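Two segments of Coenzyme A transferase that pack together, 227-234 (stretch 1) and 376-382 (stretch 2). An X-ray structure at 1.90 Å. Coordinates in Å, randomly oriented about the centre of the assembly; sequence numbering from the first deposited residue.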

ATOM      1  N   ILE A 227     -12.872  -2.443 -24.310  1.00 14.64           N
ATOM      2  CA  ILE A 227     -13.498  -2.187 -23.015  1.00 15.25           C
ATOM      3  C   ILE A 227     -12.646  -1.167 -22.245  1.00 16.49           C
ATOM      4  O   ILE A 227     -13.151  -0.222 -21.642  1.00 18.03           O
ATOM      5  CB  ILE A 227     -13.622  -3.475 -22.204  1.00 17.01           C
ATOM      6  CG1 ILE A 227     -14.538  -4.469 -22.924  1.00 17.07           C
ATOM      7  CG2 ILE A 227     -14.132  -3.178 -20.790  1.00 15.20           C
ATOM      8  CD1 ILE A 227     -14.294  -5.906 -22.490  1.00 16.60           C
ATOM      9  N   ILE A 228     -11.342  -1.367 -22.273  1.00 16.37           N
ATOM     10  CA  ILE A 228     -10.429  -0.436 -21.609  1.00 18.31           C
ATOM     11  C   ILE A 228     -10.551   0.948 -22.221  1.00 17.53           C
ATOM     12  O   ILE A 228     -10.708   1.942 -21.510  1.00 17.79           O
ATOM     13  CB  ILE A 228      -8.972  -0.919 -21.707  1.00 16.50           C
ATOM     14  CG1 ILE A 228      -8.800  -2.195 -20.884  1.00 14.94           C
ATOM     15  CG2 ILE A 228      -7.996   0.185 -21.245  1.00 16.31           C
ATOM     16  CD1 ILE A 228      -7.414  -2.788 -20.945  1.00 18.98           C
ATOM     17  N   ALA A 229     -10.502   1.020 -23.549  1.00 19.20           N
ATOM     18  CA  ALA A 229     -10.578   2.322 -24.212  1.00 20.23           C
ATOM     19  C   ALA A 229     -11.870   3.065 -23.862  1.00 20.07           C
ATOM     20  O   ALA A 229     -11.878   4.289 -23.769  1.00 19.16           O
ATOM     21  CB  ALA A 229     -10.424   2.179 -25.732  1.00 20.73           C
ATOM     22  N   ASP A 230     -12.961   2.333 -23.676  1.00 18.26           N
ATOM     23  CA  ASP A 230     -14.220   2.968 -23.299  1.00 19.62           C
ATOM     24  C   ASP A 230     -14.128   3.649 -21.931  1.00 22.00           C
ATOM     25  O   ASP A 230     -14.903   4.555 -21.630  1.00 18.55           O
ATOM     26  CB  ASP A 230     -15.365   1.955 -23.283  1.00 21.21           C
ATOM     27  CG  ASP A 230     -15.847   1.578 -24.675  1.00 27.61           C
ATOM     28  OD1 ASP A 230     -15.432   2.227 -25.662  1.00 25.92           O
ATOM     29  OD2 ASP A 230     -16.659   0.628 -24.771  1.00 27.02           O
ATOM     30  N   LEU A 231     -13.180   3.205 -21.108  1.00 22.18           N
ATOM     31  CA  LEU A 231     -12.998   3.745 -19.762  1.00 21.96           C
ATOM     32  C   LEU A 231     -11.991   4.897 -19.724  1.00 22.53           C
ATOM     33  O   LEU A 231     -11.713   5.448 -18.660  1.00 23.15           O
ATOM     34  CB  LEU A 231     -12.545   2.638 -18.794  1.00 19.94           C
ATOM     35  CG  LEU A 231     -13.537   1.502 -18.541  1.00 21.63           C
ATOM     36  CD1 LEU A 231     -12.866   0.328 -17.841  1.00 20.74           C
ATOM     37  CD2 LEU A 231     -14.720   2.005 -17.731  1.00 25.45           C
ATOM     38  N   VAL A 232     -11.438   5.244 -20.883  1.00 20.71           N
ATOM     39  CA  VAL A 232     -10.519   6.374 -21.000  1.00 19.31           C
ATOM     40  C   VAL A 232     -11.222   7.589 -21.602  1.00 25.23           C
ATOM     41  O   VAL A 232     -11.626   7.564 -22.768  1.00 24.45           O
ATOM     42  CB  VAL A 232      -9.319   6.018 -21.895  1.00 17.81           C
ATOM     43  CG1 VAL A 232      -8.330   7.160 -21.926  1.00 18.35           C
ATOM     44  CG2 VAL A 232      -8.642   4.741 -21.392  1.00 15.38           C
ATOM     45  N   PRO A 233     -11.371   8.664 -20.814  1.00 26.86           N
ATOM     46  CA  PRO A 233     -11.993   9.892 -21.341  1.00 30.66           C
ATOM     47  C   PRO A 233     -10.990  10.781 -22.076  1.00 31.78           C
ATOM     48  O   PRO A 233      -9.793  10.611 -21.866  1.00 27.34           O
ATOM     49  CB  PRO A 233     -12.478  10.596 -20.077  1.00 30.39           C
ATOM     50  CG  PRO A 233     -11.524  10.147 -19.009  1.00 27.72           C
ATOM     51  CD  PRO A 233     -11.105   8.741 -19.369  1.00 21.92           C
ATOM     52  N   ASP A 234     -11.444  11.708 -22.925  1.00 30.05           N
ATOM     53  CA  ASP A 234     -10.516  12.737 -23.399  1.00 32.80           C
ATOM     54  C   ASP A 234      -9.878  13.387 -22.156  1.00 24.41           C
ATOM     55  O   ASP A 234     -10.503  13.478 -21.100  1.00 24.44           O
ATOM     56  CB  ASP A 234     -11.208  13.804 -24.263  1.00 31.73           C
ATOM     57  CG  ASP A 234     -11.544  13.320 -25.684  1.00 37.26           C
ATOM     58  OD1 ASP A 234     -10.788  12.520 -26.286  1.00 30.84           O
ATOM     59  OD2 ASP A 234     -12.578  13.775 -26.212  1.00 48.47           O
TER
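Stretch 2 (376-382) GRSIIAT

Stretch 2 is an extended strand from Arg377 to Ala381, with Gly376 and Thr382 outside it. It lies against the last part of a helix that enters stretch 1 from earlier in the chain, and against the turn that follows. At Leu231 and Val232 the chain is held to the helix by backbone hydrogen bonds from Leu231 N to Ile228 O (2.8 Å) and from Val232 N to Ala229 O (3.1 Å).

The two segments run in opposite senses. Arg377 CA lies nearest Leu231 CA, at 7.9 Å, and Ile379 CA lies nearest Ile228 CA, at 7.6 Å. These spacings leave room for side chains between the backbones, and no backbone-to-backbone hydrogen bond joins the stretches. The strand alternates: Arg377, Ile379 and Ala381 point toward stretch 1, while Ile380 points away and Ser378 makes no contact.

The apolar contacts centre on Ile379. Its side chain has chi1 in m and chi2 in t. Ile379 CD1 lies 3.8 Å from Leu231 CD1 and 4.1 Å from Ile228 CG2, so one methyl group touches both residues. Further along the strand, Ala381 CB meets Ile228 CD1 at 4.0 Å. Ile228 therefore spans two successive inward-facing strand positions.

The polar contact is made by Arg377. Its side chain is extended through chi2 and chi3, both t, and carries the guanidinium to the turn. There Arg377 NH1 donates a hydrogen bond to Leu231 O at 2.7 Å, with an N-H...O angle of 143°. This bond ties the strand's first residue to the backbone carbonyl of Leu231. Leu231 CD2 lies over one face of the guanidinium. Pro233 CD is a looser neighbour, 4.4 Å from Arg377 NH1.

Together the stretches bury 292 Å², counting both sides.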

ATOM      1  N   GLY A 376     -10.178   9.634 -11.572  1.00 17.83           N
ATOM      2  CA  GLY A 376      -9.215   8.591 -11.913  1.00 16.09           C
ATOM      3  C   GLY A 376      -9.794   7.185 -11.908  1.00 17.80           C
ATOM      4  O   GLY A 376     -10.766   6.899 -11.190  1.00 15.11           O
ATOM      5  N   ARG A 377      -9.199   6.304 -12.714  1.00 13.97           N
ATOM      6  CA  ARG A 377      -9.572   4.892 -12.730  1.00 15.33           C
ATOM      7  C   ARG A 377      -8.333   4.011 -12.812  1.00 14.96           C
ATOM      8  O   ARG A 377      -7.453   4.245 -13.649  1.00 14.03           O
ATOM      9  CB  ARG A 377     -10.465   4.566 -13.940  1.00 16.33           C
ATOM     10  CG  ARG A 377     -11.807   5.276 -13.960  1.00 25.18           C
ATOM     11  CD  ARG A 377     -12.681   4.812 -15.135  1.00 25.57           C
ATOM     12  NE  ARG A 377     -13.985   5.476 -15.088  1.00 32.35           N
ATOM     13  CZ  ARG A 377     -14.564   6.094 -16.114  1.00 35.99           C
ATOM     14  NH1 ARG A 377     -13.976   6.124 -17.306  1.00 28.63           N
ATOM     15  NH2 ARG A 377     -15.745   6.679 -15.944  1.00 34.11           N
ATOM     16  N   SER A 378      -8.275   2.995 -11.955  1.00 11.66           N
ATOM     17  CA  SER A 378      -7.255   1.954 -12.083  1.00 12.57           C
ATOM     18  C   SER A 378      -7.885   0.710 -12.713  1.00 12.27           C
ATOM     19  O   SER A 378      -8.923   0.233 -12.257  1.00 14.97           O
ATOM     20  CB  SER A 378      -6.678   1.579 -10.713  1.00 13.91           C
ATOM     21  OG  SER A 378      -6.102   0.280 -10.764  1.00 13.21           O
ATOM     22  N   ILE A 379      -7.262   0.209 -13.774  1.00 12.36           N
ATOM     23  CA  ILE A 379      -7.747  -0.960 -14.490  1.00 11.78           C
ATOM     24  C   ILE A 379      -6.691  -2.060 -14.420  1.00 12.31           C
ATOM     25  O   ILE A 379      -5.502  -1.819 -14.672  1.00 13.87           O
ATOM     26  CB  ILE A 379      -8.014  -0.635 -15.979  1.00 12.85           C
ATOM     27  CG1 ILE A 379      -9.142   0.399 -16.090  1.00 17.23           C
ATOM     28  CG2 ILE A 379      -8.350  -1.915 -16.753  1.00 13.49           C
ATOM     29  CD1 ILE A 379      -9.169   1.160 -17.411  1.00 16.51           C
ATOM     30  N   ILE A 380      -7.117  -3.260 -14.059  1.00 11.86           N
ATOM     31  CA  ILE A 380      -6.229  -4.416 -14.123  1.00 11.87           C
ATOM     32  C   ILE A 380      -6.933  -5.416 -15.032  1.00 14.47           C
ATOM     33  O   ILE A 380      -8.089  -5.753 -14.810  1.00 13.60           O
ATOM     34  CB  ILE A 380      -5.979  -5.019 -12.742  1.00 13.24           C
ATOM     35  CG1 ILE A 380      -5.131  -4.045 -11.896  1.00 16.79           C
ATOM     36  CG2 ILE A 380      -5.299  -6.376 -12.883  1.00 13.24           C
ATOM     37  CD1 ILE A 380      -4.970  -4.464 -10.420  1.00 16.78           C
ATOM     38  N   ALA A 381      -6.242  -5.856 -16.077  1.00 12.03           N
ATOM     39  CA  ALA A 381      -6.891  -6.636 -17.126  1.00 14.68           C
ATOM     40  C   ALA A 381      -6.185  -7.959 -17.344  1.00 15.84           C
ATOM     41  O   ALA A 381      -4.961  -8.048 -17.205  1.00 16.09           O
ATOM     42  CB  ALA A 381      -6.910  -5.840 -18.430  1.00 14.28           C
ATOM     43  N   THR A 382      -6.952  -8.986 -17.702  1.00 15.62           N
ATOM     44  CA  THR A 382      -6.360 -10.252 -18.129  1.00 14.73           C
ATOM     45  C   THR A 382      -7.348 -10.986 -19.027  1.00 16.07           C
ATOM     46  O   THR A 382      -8.559 -10.854 -18.845  1.00 15.45           O
ATOM     47  CB  THR A 382      -6.041 -11.176 -16.932  1.00 16.69           C
ATOM     48  OG1 THR A 382      -5.566 -12.446 -17.409  1.00 18.66           O
ATOM     49  CG2 THR A 382      -7.288 -11.408 -16.090  1.00 16.92           C
TER